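Local coordinates for geranyltranstransferase (Methylococcus capsulatus, PDB 3TS7), which probably makes farnesyl diphosphate from geranyl and isopentenyl diphosphates, a magnesium-dependent step of isoprenoid biosynthesis, at residues A132-P135 against S136-V139; P204-A208 against E209-R213; D230-D233 against E234-D237; P254-P257 against A258-L262; A276-S279 against L280-F283. One frame throughout, in Å; residues are numbered along the deposited sequence.

In the fold
Each contact is local, and the five follow one another along the chain without nesting or crossing. Contact 1 closes the turn that leaves helix 113-133 for helix 141-155. Contact 2 links the loop after helix 177-201 to the start of helix 208-237, whose far end carries contact 3; their centres lie about 37 Å apart. Contact 4 forms the short helix 256-260, packed against contact 3, and leads into helix 262-279. At the other end of that helix contact 5 makes the exit turn and returns to contact 2, their centres about 13 Å apart. Thus helices 208-237 and 262-279 are joined at both ends, while contacts 1 and 3 lie on opposite sides of the chain's centre.

Contact 1 of 5, residues A132-P135 against S136-V139; sequences AQDP and SIAV
The carboxylate of Asp134 reaches forward over the turn to Ser136, and polar bonds carry most of this contact. Asp134 OD2 is gripped twice from one residue: Ser136 OG donates to it at 2.7 Å, and Ser136 N at 3.2 Å. Both donors come from the same face of the carboxylate, well above its plane. The torsion chi1 of -170° carries Asp134 CG away from its own N and lets OD2 lean over Ser136. A third bond is made by the backbone, Ile137 N to Asp134 O at 3.2 Å, with the donor again above the carbonyl plane. The apolar part is small: the CD1 tip of Ile137 rests on Asp134 CB at 3.8 Å, the two side chains crossing at about a right angle.

Arg27 forms a salt bridge with Asp134 OD1, which probably offsets the charge of this buried carboxylate, while Arg144 donates to Asp134 O; Ile137 packs on Met147. Asp134 is therefore held through OD1, OD2 and its backbone oxygen. Together the bonds define an Asx turn at Asp134 superposed on a type I beta turn from Asp134 to Ile137, which ends helix 113-133 and turns the chain toward helix 141-155.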
loop_
_atom_site.group_PDB
_atom_site.type_symbol
_atom_site.label_atom_id
_atom_site.label_comp_id
_atom_site.label_asym_id
_atom_site.label_seq_id
_atom_site.Cartn_x
_atom_site.Cartn_y
_atom_site.Cartn_z
ATOM N N ALA B 132 0.535 11.071 -4.781
ATOM C CA ALA B 132 0.925 11.177 -6.185
ATOM C C ALA B 132 0.066 12.200 -6.950
ATOM O O ALA B 132 0.525 12.818 -7.896
ATOM C CB ALA B 132 0.856 9.804 -6.872
ATOM N N GLN B 133 -1.174 12.371 -6.528
ATOM C CA GLN B 133 -2.163 13.034 -7.360
ATOM C C GLN B 133 -2.823 14.279 -6.745
ATOM O O GLN B 133 -3.286 15.140 -7.490
ATOM C CB GLN B 133 -3.225 12.013 -7.794
ATOM C CG GLN B 133 -4.153 12.449 -8.934
ATOM C CD GLN B 133 -5.316 13.316 -8.469
ATOM O OE1 GLN B 133 -5.786 14.185 -9.208
ATOM N NE2 GLN B 133 -5.756 13.115 -7.230
ATOM N N ASP B 134 -2.900 14.352 -5.413
ATOM C CA ASP B 134 -3.605 15.435 -4.706
ATOM C C ASP B 134 -3.065 16.820 -5.127
ATOM O O ASP B 134 -1.888 17.123 -4.895
ATOM C CB ASP B 134 -3.514 15.214 -3.178
ATOM C CG ASP B 134 -4.410 16.136 -2.367
ATOM O OD1 ASP B 134 -4.577 15.850 -1.161
ATOM O OD2 ASP B 134 -4.933 17.145 -2.898
ATOM N N PRO B 135 -3.919 17.642 -5.791
ATOM C CA PRO B 135 -3.416 18.899 -6.340
ATOM C C PRO B 135 -3.137 19.960 -5.268
ATOM O O PRO B 135 -2.361 20.885 -5.514
ATOM C CB PRO B 135 -4.536 19.346 -7.291
ATOM C CG PRO B 135 -5.776 18.745 -6.740
ATOM C CD PRO B 135 -5.348 17.431 -6.118
ATOM N N SER B 136 -3.746 19.809 -4.095
ATOM C CA SER B 136 -3.494 20.705 -2.963
ATOM C C SER B 136 -2.080 20.537 -2.382
ATOM O O SER B 136 -1.582 21.430 -1.699
ATOM C CB SER B 136 -4.554 20.527 -1.879
ATOM O OG SER B 136 -4.473 19.246 -1.292
ATOM N N ILE B 137 -1.421 19.416 -2.670
ATOM C CA ILE B 137 -0.010 19.273 -2.309
ATOM C C ILE B 137 0.836 19.974 -3.354
ATOM O O ILE B 137 1.536 19.336 -4.158
ATOM C CB ILE B 137 0.447 17.786 -2.124
ATOM C CG1 ILE B 137 -0.616 16.974 -1.380
ATOM C CG2 ILE B 137 1.802 17.727 -1.370
ATOM C CD1 ILE B 137 -0.264 15.460 -1.231
ATOM N N ALA B 138 0.779 21.305 -3.339
ATOM C CA ALA B 138 1.386 22.111 -4.399
ATOM C C ALA B 138 2.880 22.335 -4.147
ATOM O O ALA B 138 3.312 23.409 -3.710
ATOM C CB ALA B 138 0.619 23.440 -4.564
ATOM N N VAL B 139 3.668 21.290 -4.404
ATOM C CA VAL B 139 5.106 21.307 -4.184
ATOM C C VAL B 139 5.793 20.874 -5.483
ATOM O O VAL B 139 5.132 20.348 -6.371
ATOM C CB VAL B 139 5.507 20.323 -3.037
ATOM C CG1 VAL B 139 4.724 20.603 -1.756
ATOM C CG2 VAL B 139 5.317 18.873 -3.470
#

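Contact 2 of 5, residues P204-A208 against E209-R213; sequences PGLPA and EQFDR. With PO4 (phosphate ion), chain G.
The Phe211 ring takes Leu206 CD2 over one face, a CH-pi contact 4.1 Å from the centroid and displaced toward the rim, while Leu206 O lies in plane at the ring edge. The Arg213 guanidinium meets Glu209 edge-on: NE reaches OE1 at 2.8 Å and NH1 reaches the same oxygen at 3.1 Å, a side-on salt bridge one turn along the helix. These groups belong to the N-terminal end of helix 208-237, where Pro207 is the N-cap. Its carbonyl oxygen receives weak bonds from Gln210 N and Phe211 N, and the first firm turn follows from Asp212 N to Ala208 O at 3.0 Å.

The two methyls of Leu206 divide, CD2 going to the ring and CD1 to the amide end of Gln210, and beyond them Ile65 and Cys200 continue the apolar packing. Cutting this side chain back to an alanine would remove the CH-pi methyl and is likely to open a gap over that face of Phe211 and beside the Gln210 amide. That amide also holds a phosphate ion, probably from the crystallisation liquor and bound by Arg203 as well: Gln210 NE2 donates to phosphate O3 at 2.6 Å and 163°.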
loop_
_atom_site.group_PDB
_atom_site.type_symbol
_atom_site.label_atom_id
_atom_site.label_comp_id
_atom_site.label_asym_id
_atom_site.label_seq_id
_atom_site.Cartn_x
_atom_site.Cartn_y
_atom_site.Cartn_z
ATOM N N PRO B 204 10.098 23.930 0.339
ATOM C CA PRO B 204 11.191 23.879 -0.644
ATOM C C PRO B 204 12.506 24.507 -0.125
ATOM O O PRO B 204 12.498 25.607 0.429
ATOM C CB PRO B 204 10.611 24.648 -1.846
ATOM C CG PRO B 204 9.092 24.433 -1.705
ATOM C CD PRO B 204 8.872 24.538 -0.220
ATOM N N GLY B 205 13.609 23.770 -0.240
ATOM C CA GLY B 205 14.919 24.290 0.134
ATOM C C GLY B 205 15.286 24.306 1.620
ATOM O O GLY B 205 16.355 24.802 1.973
ATOM N N LEU B 206 14.414 23.771 2.479
ATOM C CA LEU B 206 14.677 23.606 3.922
ATOM C C LEU B 206 16.034 22.958 4.134
ATOM O O LEU B 206 16.310 21.921 3.532
ATOM C CB LEU B 206 13.597 22.740 4.562
ATOM C CG LEU B 206 13.623 22.569 6.077
ATOM C CD1 LEU B 206 12.856 23.689 6.743
ATOM C CD2 LEU B 206 13.012 21.243 6.450
ATOM N N PRO B 207 16.915 23.605 4.931
ATOM C CA PRO B 207 18.270 23.095 5.166
ATOM C C PRO B 207 18.273 21.661 5.707
ATOM O O PRO B 207 17.356 21.273 6.442
ATOM C CB PRO B 207 18.823 24.065 6.213
ATOM C CG PRO B 207 18.157 25.363 5.856
ATOM C CD PRO B 207 16.752 24.973 5.470
ATOM N N ALA B 208 19.300 20.899 5.336
ATOM C CA ALA B 208 19.432 19.493 5.740
ATOM C C ALA B 208 19.495 19.351 7.259
ATOM O O ALA B 208 18.969 18.385 7.821
ATOM C CB ALA B 208 20.678 18.869 5.099
ATOM N N GLU B 209 20.127 20.324 7.924
ATOM C CA GLU B 209 20.194 20.329 9.386
ATOM C C GLU B 209 18.821 20.399 10.044
ATOM O O GLU B 209 18.626 19.824 11.106
ATOM C CB GLU B 209 21.110 21.436 9.935
ATOM C CG GLU B 209 21.540 21.168 11.368
ATOM C CD GLU B 209 22.168 22.351 12.091
ATOM O OE1 GLU B 209 22.004 22.404 13.336
ATOM O OE2 GLU B 209 22.826 23.199 11.442
ATOM N N GLN B 210 17.860 21.072 9.424
ATOM C CA GLN B 210 16.523 21.130 10.012
ATOM C C GLN B 210 15.764 19.819 9.830
ATOM O O GLN B 210 15.068 19.379 10.750
ATOM C CB GLN B 210 15.723 22.313 9.467
ATOM C CG GLN B 210 16.354 23.658 9.879
ATOM C CD GLN B 210 15.444 24.838 9.648
ATOM O OE1 GLN B 210 15.904 25.966 9.474
ATOM N NE2 GLN B 210 14.152 24.595 9.646
ATOM N N PHE B 211 15.895 19.213 8.643
ATOM C CA PHE B 211 15.391 17.841 8.427
ATOM C C PHE B 211 15.869 16.937 9.568
ATOM O O PHE B 211 15.040 16.321 10.251
ATOM C CB PHE B 211 15.934 17.233 7.131
ATOM C CG PHE B 211 15.138 17.564 5.895
ATOM C CD1 PHE B 211 15.496 18.645 5.092
ATOM C CD2 PHE B 211 14.069 16.752 5.496
ATOM C CE1 PHE B 211 14.783 18.949 3.912
ATOM C CE2 PHE B 211 13.350 17.031 4.315
ATOM C CZ PHE B 211 13.703 18.142 3.524
ATOM N N ASP B 212 17.196 16.871 9.727
ATOM C CA ASP B 212 17.872 15.938 10.667
ATOM C C ASP B 212 17.450 16.164 12.100
ATOM O O ASP B 212 17.186 15.210 12.822
ATOM C CB ASP B 212 19.404 16.047 10.571
ATOM C CG ASP B 212 19.939 15.717 9.182
ATOM O OD1 ASP B 212 21.143 15.949 8.945
ATOM O OD2 ASP B 212 19.166 15.239 8.319
ATOM N N ARG B 213 17.374 17.432 12.523
ATOM C CA ARG B 213 16.946 17.727 13.902
ATOM C C ARG B 213 15.517 17.312 14.161
ATOM O O ARG B 213 15.197 16.742 15.202
ATOM C CB ARG B 213 17.091 19.217 14.229
ATOM C CG ARG B 213 18.514 19.696 14.390
ATOM C CD ARG B 213 18.515 21.202 14.727
ATOM N NE ARG B 213 19.857 21.679 15.046
ATOM C CZ ARG B 213 20.364 21.750 16.275
ATOM N NH1 ARG B 213 21.604 22.193 16.452
ATOM N NH2 ARG B 213 19.640 21.381 17.328
HETATM P P PO4 G . 12.414 27.513 8.579
HETATM O O1 PO4 G . 11.511 27.006 7.464
HETATM O O2 PO4 G . 11.872 28.828 9.112
HETATM O O3 PO4 G . 12.458 26.519 9.722
HETATM O O4 PO4 G . 13.813 27.679 8.011
#

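Contact 3 of 5, residues D230-D233 against E234-D237; sequences DILD and EESD
Glu235 lies alongside Ile231, one helical turn earlier, the two side chains pointing the same way. From its root outward, Glu235 CB sits 3.4 Å from Ile231 O, and CG follows at 3.6 Å from the same oxygen. With chi1 at -84°, CG stays beside the backbone N, and the chain then runs out extended, back along the helix toward the preceding turn. Next, Glu235 CD lies 3.8 Å from Ile231 CG2. At the tip the carboxylate straddles two aliphatic neighbours: OE1 comes to 3.5 Å from Ile231 CG2, whereas OE2 approaches Leu232 CD2 at 4.0 Å. The charged end is thus flanked by hydrocarbon, and its ionic partner, Lys266 of helix 262-279, makes only a long, weak pair with OE1.

Beneath the side chains runs the helical ladder, with Glu234 N to Asp230 O at 2.8 Å and Glu235 N to Ile231 O at 2.9 Å. Toward the end of helix 208-237 the pattern slackens: Ser236 N bonds Leu232 O and weakly Asp233 O, and Asp237 N also bonds Asp233 O weakly. Asp230 turns its carboxylate outward from the ladder, where OD2 accepts from Tyr256 N, and Ile231 packs on Leu262 and Ala265. Asp230 and Asp233 belong to a DDILD sequence, the second aspartate-rich DDxxD motif of the polyprenyl synthases, which in relatives binds diphosphate through magnesium.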
loop_
_atom_site.group_PDB
_atom_site.type_symbol
_atom_site.label_atom_id
_atom_site.label_comp_id
_atom_site.label_asym_id
_atom_site.label_seq_id
_atom_site.Cartn_x
_atom_site.Cartn_y
_atom_site.Cartn_z
ATOM N N ASP B 230 4.730 1.042 28.312
ATOM C CA ASP B 230 5.144 -0.108 29.117
ATOM C C ASP B 230 5.142 0.198 30.612
ATOM O O ASP B 230 4.685 -0.627 31.399
ATOM C CB ASP B 230 6.521 -0.610 28.676
ATOM C CG ASP B 230 6.472 -1.344 27.353
ATOM O OD1 ASP B 230 5.369 -1.435 26.777
ATOM O OD2 ASP B 230 7.527 -1.819 26.886
ATOM N N ILE B 231 5.625 1.392 30.976
ATOM C CA ILE B 231 5.681 1.844 32.363
ATOM C C ILE B 231 4.291 1.890 32.993
ATOM O O ILE B 231 4.103 1.404 34.113
ATOM C CB ILE B 231 6.425 3.189 32.504
ATOM C CG1 ILE B 231 7.904 2.984 32.191
ATOM C CG2 ILE B 231 6.267 3.771 33.911
ATOM C CD1 ILE B 231 8.658 4.255 31.907
ATOM N N LEU B 232 3.317 2.421 32.256
ATOM C CA LEU B 232 1.948 2.528 32.767
ATOM C C LEU B 232 1.282 1.152 32.894
ATOM O O LEU B 232 0.532 0.902 33.840
ATOM C CB LEU B 232 1.114 3.506 31.928
ATOM C CG LEU B 232 1.588 4.972 31.956
ATOM C CD1 LEU B 232 1.037 5.764 30.769
ATOM C CD2 LEU B 232 1.269 5.677 33.268
ATOM N N ASP B 233 1.599 0.267 31.954
ATOM C CA ASP B 233 1.208 -1.142 32.003
ATOM C C ASP B 233 1.784 -1.876 33.219
ATOM O O ASP B 233 1.051 -2.584 33.915
ATOM C CB ASP B 233 1.651 -1.856 30.721
ATOM C CG ASP B 233 0.618 -1.785 29.621
ATOM O OD1 ASP B 233 -0.424 -1.119 29.802
ATOM O OD2 ASP B 233 0.850 -2.410 28.569
ATOM N N GLU B 234 3.090 -1.707 33.454
ATOM C CA GLU B 234 3.789 -2.321 34.586
ATOM C C GLU B 234 3.233 -1.827 35.920
ATOM O O GLU B 234 2.995 -2.626 36.830
ATOM C CB GLU B 234 5.297 -2.061 34.495
ATOM C CG GLU B 234 6.068 -2.090 35.833
ATOM C CD GLU B 234 6.364 -3.485 36.346
ATOM O OE1 GLU B 234 6.247 -4.457 35.569
ATOM O OE2 GLU B 234 6.729 -3.609 37.534
ATOM N N GLU B 235 3.013 -0.518 36.017
ATOM C CA GLU B 235 2.410 0.094 37.199
ATOM C C GLU B 235 0.967 -0.340 37.433
ATOM O O GLU B 235 0.537 -0.441 38.580
ATOM C CB GLU B 235 2.478 1.620 37.117
ATOM C CG GLU B 235 3.798 2.200 37.586
ATOM C CD GLU B 235 4.059 3.590 37.037
ATOM O OE1 GLU B 235 5.199 4.069 37.186
ATOM O OE2 GLU B 235 3.138 4.205 36.454
ATOM N N SER B 236 0.230 -0.602 36.355
ATOM C CA SER B 236 -1.178 -0.971 36.467
ATOM C C SER B 236 -1.395 -2.336 37.131
ATOM O O SER B 236 -2.131 -2.433 38.118
ATOM C CB SER B 236 -1.865 -0.923 35.106
ATOM O OG SER B 236 -3.234 -0.613 35.267
ATOM N N ASP B 237 -0.743 -3.378 36.610
ATOM C CA ASP B 237 -0.920 -4.726 37.163
ATOM C C ASP B 237 -0.220 -4.961 38.516
ATOM O O ASP B 237 -0.601 -5.869 39.254
ATOM C CB ASP B 237 -0.591 -5.826 36.137
ATOM C CG ASP B 237 0.822 -5.722 35.575
ATOM O OD1 ASP B 237 1.802 -5.869 36.337
ATOM O OD2 ASP B 237 0.951 -5.530 34.351
#

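Contact 4 of 5, residues P254-P257 against A258-L262; sequences PNYP and ALLGL
Asn255 folds its side chain over Ala258: OD1 accepts from Ala258 N at 3.0 Å, the donor lying 46° above the carbonyl plane of the amide. A chi1 of 58° sets CG between the backbone N and C, which turns the amide toward the first helical turn and lays it against the Ala258 methyl, CB to OD1 being 3.3 Å. The other end, ND2, is occupied by the backbone oxygen of Lys253. Replacing Asn255 by a leucine would probably leave Ala258 N without its acceptor and the opening turn less firmly fixed. Asn255 is thus the N-cap of the short helix 256-260, its OD1 making the capping bond, while its backbone oxygen takes Leu259 N at 3.2 Å.

Tyr256 comes next. Its carbonyl oxygen accepts from Leu260 N at 2.9 Å, while its ring edge meets the tip of Leu260, CD1 to CD1 4.2 Å. The ring goes into the body of the protein, among Ile227 of helix 208-237 and Leu177 and Leu180 of helix 177-201.

Pro257 stands in the first turn, where having no N-H costs no helical bond. Its oxygen receives Gly261 N at 2.8 Å, weakly, the bond being bent. Gly261 takes positive phi, 84°, and any CB would press on the carbonyl oxygen of Leu260; this glycine leaves helix 256-260 and is itself the N-cap of helix 262-279.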
loop_
_atom_site.group_PDB
_atom_site.type_symbol
_atom_site.label_atom_id
_atom_site.label_comp_id
_atom_site.label_asym_id
_atom_site.label_seq_id
_atom_site.Cartn_x
_atom_site.Cartn_y
_atom_site.Cartn_z
ATOM N N PRO B 254 8.422 -9.089 25.261
ATOM C CA PRO B 254 9.473 -8.238 25.835
ATOM C C PRO B 254 9.027 -6.783 26.018
ATOM O O PRO B 254 8.338 -6.223 25.167
ATOM C CB PRO B 254 10.624 -8.352 24.826
ATOM C CG PRO B 254 9.999 -8.799 23.555
ATOM C CD PRO B 254 8.767 -9.575 23.912
ATOM N N ASN B 255 9.391 -6.200 27.154
ATOM C CA ASN B 255 9.035 -4.827 27.470
ATOM C C ASN B 255 10.187 -4.148 28.196
ATOM O O ASN B 255 11.143 -4.809 28.639
ATOM C CB ASN B 255 7.728 -4.745 28.280
ATOM C CG ASN B 255 7.792 -5.517 29.590
ATOM O OD1 ASN B 255 8.094 -4.955 30.640
ATOM N ND2 ASN B 255 7.520 -6.810 29.528
ATOM N N TYR B 256 10.101 -2.825 28.295
ATOM C CA TYR B 256 11.181 -2.033 28.862
ATOM C C TYR B 256 11.400 -2.219 30.377
ATOM O O TYR B 256 12.550 -2.363 30.795
ATOM C CB TYR B 256 11.031 -0.550 28.485
ATOM C CG TYR B 256 11.287 -0.242 27.022
ATOM C CD1 TYR B 256 12.584 0.010 26.564
ATOM C CD2 TYR B 256 10.229 -0.204 26.096
ATOM C CE1 TYR B 256 12.835 0.291 25.213
ATOM C CE2 TYR B 256 10.468 0.083 24.730
ATOM C CZ TYR B 256 11.777 0.339 24.309
ATOM O OH TYR B 256 12.046 0.640 22.990
ATOM N N PRO B 257 10.320 -2.203 31.203
ATOM C CA PRO B 257 10.616 -2.419 32.629
ATOM C C PRO B 257 11.069 -3.845 32.967
ATOM O O PRO B 257 11.833 -4.014 33.909
ATOM C CB PRO B 257 9.284 -2.109 33.323
ATOM C CG PRO B 257 8.489 -1.319 32.320
ATOM C CD PRO B 257 8.896 -1.871 31.006
ATOM N N ALA B 258 10.615 -4.851 32.219
ATOM C CA ALA B 258 11.108 -6.228 32.428
ATOM C C ALA B 258 12.600 -6.320 32.140
ATOM O O ALA B 258 13.345 -6.943 32.885
ATOM C CB ALA B 258 10.337 -7.241 31.586
ATOM N N LEU B 259 13.029 -5.661 31.074
ATOM C CA LEU B 259 14.417 -5.644 30.668
ATOM C C LEU B 259 15.331 -4.779 31.555
ATOM O O LEU B 259 16.483 -5.144 31.814
ATOM C CB LEU B 259 14.472 -5.121 29.243
ATOM C CG LEU B 259 15.773 -5.234 28.485
ATOM C CD1 LEU B 259 16.167 -6.685 28.477
ATOM C CD2 LEU B 259 15.515 -4.726 27.078
ATOM N N LEU B 260 14.833 -3.629 32.000
ATOM C CA LEU B 260 15.714 -2.641 32.626
ATOM C C LEU B 260 15.408 -2.383 34.092
ATOM O O LEU B 260 16.170 -1.695 34.758
ATOM C CB LEU B 260 15.659 -1.311 31.861
ATOM C CG LEU B 260 16.018 -1.297 30.377
ATOM C CD1 LEU B 260 15.431 -0.062 29.705
ATOM C CD2 LEU B 260 17.523 -1.363 30.170
ATOM N N GLY B 261 14.296 -2.922 34.586
ATOM C CA GLY B 261 13.732 -2.459 35.851
ATOM C C GLY B 261 12.874 -1.235 35.590
ATOM O O GLY B 261 13.060 -0.538 34.580
ATOM N N LEU B 262 11.932 -0.977 36.495
ATOM C CA LEU B 262 11.030 0.163 36.372
ATOM C C LEU B 262 11.770 1.516 36.388
ATOM O O LEU B 262 11.472 2.384 35.568
ATOM C CB LEU B 262 9.933 0.105 37.441
ATOM C CG LEU B 262 8.849 1.196 37.469
ATOM C CD1 LEU B 262 7.941 1.154 36.234
ATOM C CD2 LEU B 262 8.022 1.090 38.740
#

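Contact 5 of 5, residues A276-S279 against L280-F283; sequences ALES and LAGF
The C-terminal part of helix 262-279 leads here into the loop before helix 288-298, with Leu280 and Ala281 bonded back to Leu277 and Glu278. Both backbone bonds span three residues: Leu280 N reaches Leu277 O at 3.2 Å, and Ala281 N reaches Glu278 O at 3.2 Å. In each the donor sits about 65° above the carbonyl plane, so the oxygens are approached from over the peptide group. By contrast, Leu280 N and Ala276 O, the four-residue pair, are 3.7 Å apart. The three-residue spacing continues with Phe283 N bonded to Leu280 O at 2.9 Å, and that oxygen also lies in the plane of the Phe283 ring, at its edge.

Among side chains Leu280 does most. Its CB lies 3.5 Å from Leu277 O and its CG 3.7 Å from Ala276 O; chi1 of -55° keeps CG beside the backbone N, where it comes close to that Ala276 oxygen, and the buried branches pack on Tyr217 and Leu290. Glu278, bent at chi2, brings OE1 to 3.9 Å from Ala281 CB, a loose touch at the surface. Ser279 turns its hydroxyl back along the helix, OG bonding the oxygen of Ala275.

Carbonyl groups gather at this helix end, and the Arg213 guanidinium of helix 208-237 approaches there, with NH2 making a weak hydrogen bond to Ser279 O. Although Arg213 is already in a salt bridge with Glu209, its positive group probably still offers the carbonyl-rich end some compensation, and the weak bond links helices 208-237 and 262-279.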
loop_
_atom_site.group_PDB
_atom_site.type_symbol
_atom_site.label_atom_id
_atom_site.label_comp_id
_atom_site.label_asym_id
_atom_site.label_seq_id
_atom_site.Cartn_x
_atom_site.Cartn_y
_atom_site.Cartn_z
ATOM N N ALA B 276 14.811 14.748 22.624
ATOM C CA ALA B 276 13.751 15.348 21.805
ATOM C C ALA B 276 13.763 16.890 21.883
ATOM O O ALA B 276 13.818 17.578 20.853
ATOM C CB ALA B 276 12.390 14.798 22.233
ATOM N N LEU B 277 13.754 17.417 23.103
ATOM C CA LEU B 277 13.758 18.873 23.332
ATOM C C LEU B 277 15.042 19.535 22.863
ATOM O O LEU B 277 15.012 20.653 22.312
ATOM C CB LEU B 277 13.509 19.178 24.808
ATOM C CG LEU B 277 12.127 18.822 25.346
ATOM C CD1 LEU B 277 12.113 18.913 26.865
ATOM C CD2 LEU B 277 11.029 19.723 24.736
ATOM N N GLU B 278 16.167 18.844 23.036
ATOM C CA GLU B 278 17.457 19.374 22.585
ATOM C C GLU B 278 17.603 19.431 21.055
ATOM O O GLU B 278 18.314 20.287 20.546
ATOM C CB GLU B 278 18.615 18.575 23.170
ATOM C CG GLU B 278 19.994 19.259 23.041
ATOM C CD GLU B 278 20.063 20.687 23.654
ATOM O OE1 GLU B 278 20.877 21.491 23.164
ATOM O OE2 GLU B 278 19.331 21.017 24.620
ATOM N N SER B 279 16.942 18.503 20.349
ATOM C CA SER B 279 16.823 18.525 18.890
ATOM C C SER B 279 16.218 19.841 18.383
ATOM O O SER B 279 16.509 20.275 17.283
ATOM C CB SER B 279 15.899 17.373 18.402
ATOM O OG SER B 279 16.399 16.099 18.782
ATOM N N LEU B 280 15.345 20.438 19.174
ATOM C CA LEU B 280 14.683 21.683 18.802
ATOM C C LEU B 280 15.485 22.978 19.074
ATOM O O LEU B 280 14.984 24.077 18.827
ATOM C CB LEU B 280 13.314 21.739 19.476
ATOM C CG LEU B 280 12.382 20.548 19.207
ATOM C CD1 LEU B 280 11.159 20.650 20.083
ATOM C CD2 LEU B 280 11.999 20.429 17.717
ATOM N N ALA B 281 16.725 22.847 19.543
ATOM C CA ALA B 281 17.607 24.013 19.805
ATOM C C ALA B 281 17.860 24.903 18.575
ATOM O O ALA B 281 18.260 26.070 18.699
ATOM C CB ALA B 281 18.958 23.536 20.402
ATOM N N GLY B 282 17.618 24.369 17.382
ATOM C CA GLY B 282 17.776 25.158 16.162
ATOM C C GLY B 282 16.558 26.015 15.854
ATOM O O GLY B 282 16.529 26.736 14.856
ATOM N N PHE B 283 15.554 25.947 16.711
ATOM C CA PHE B 283 14.340 26.728 16.537
ATOM C C PHE B 283 14.056 27.591 17.756
ATOM O O PHE B 283 14.448 27.247 18.868
ATOM C CB PHE B 283 13.164 25.794 16.300
ATOM C CG PHE B 283 13.330 24.914 15.089
ATOM C CD1 PHE B 283 13.884 23.635 15.208
ATOM C CD2 PHE B 283 12.953 25.372 13.832
ATOM C CE1 PHE B 283 14.060 22.822 14.069
ATOM C CE2 PHE B 283 13.113 24.568 12.701
ATOM C CZ PHE B 283 13.666 23.304 12.814
#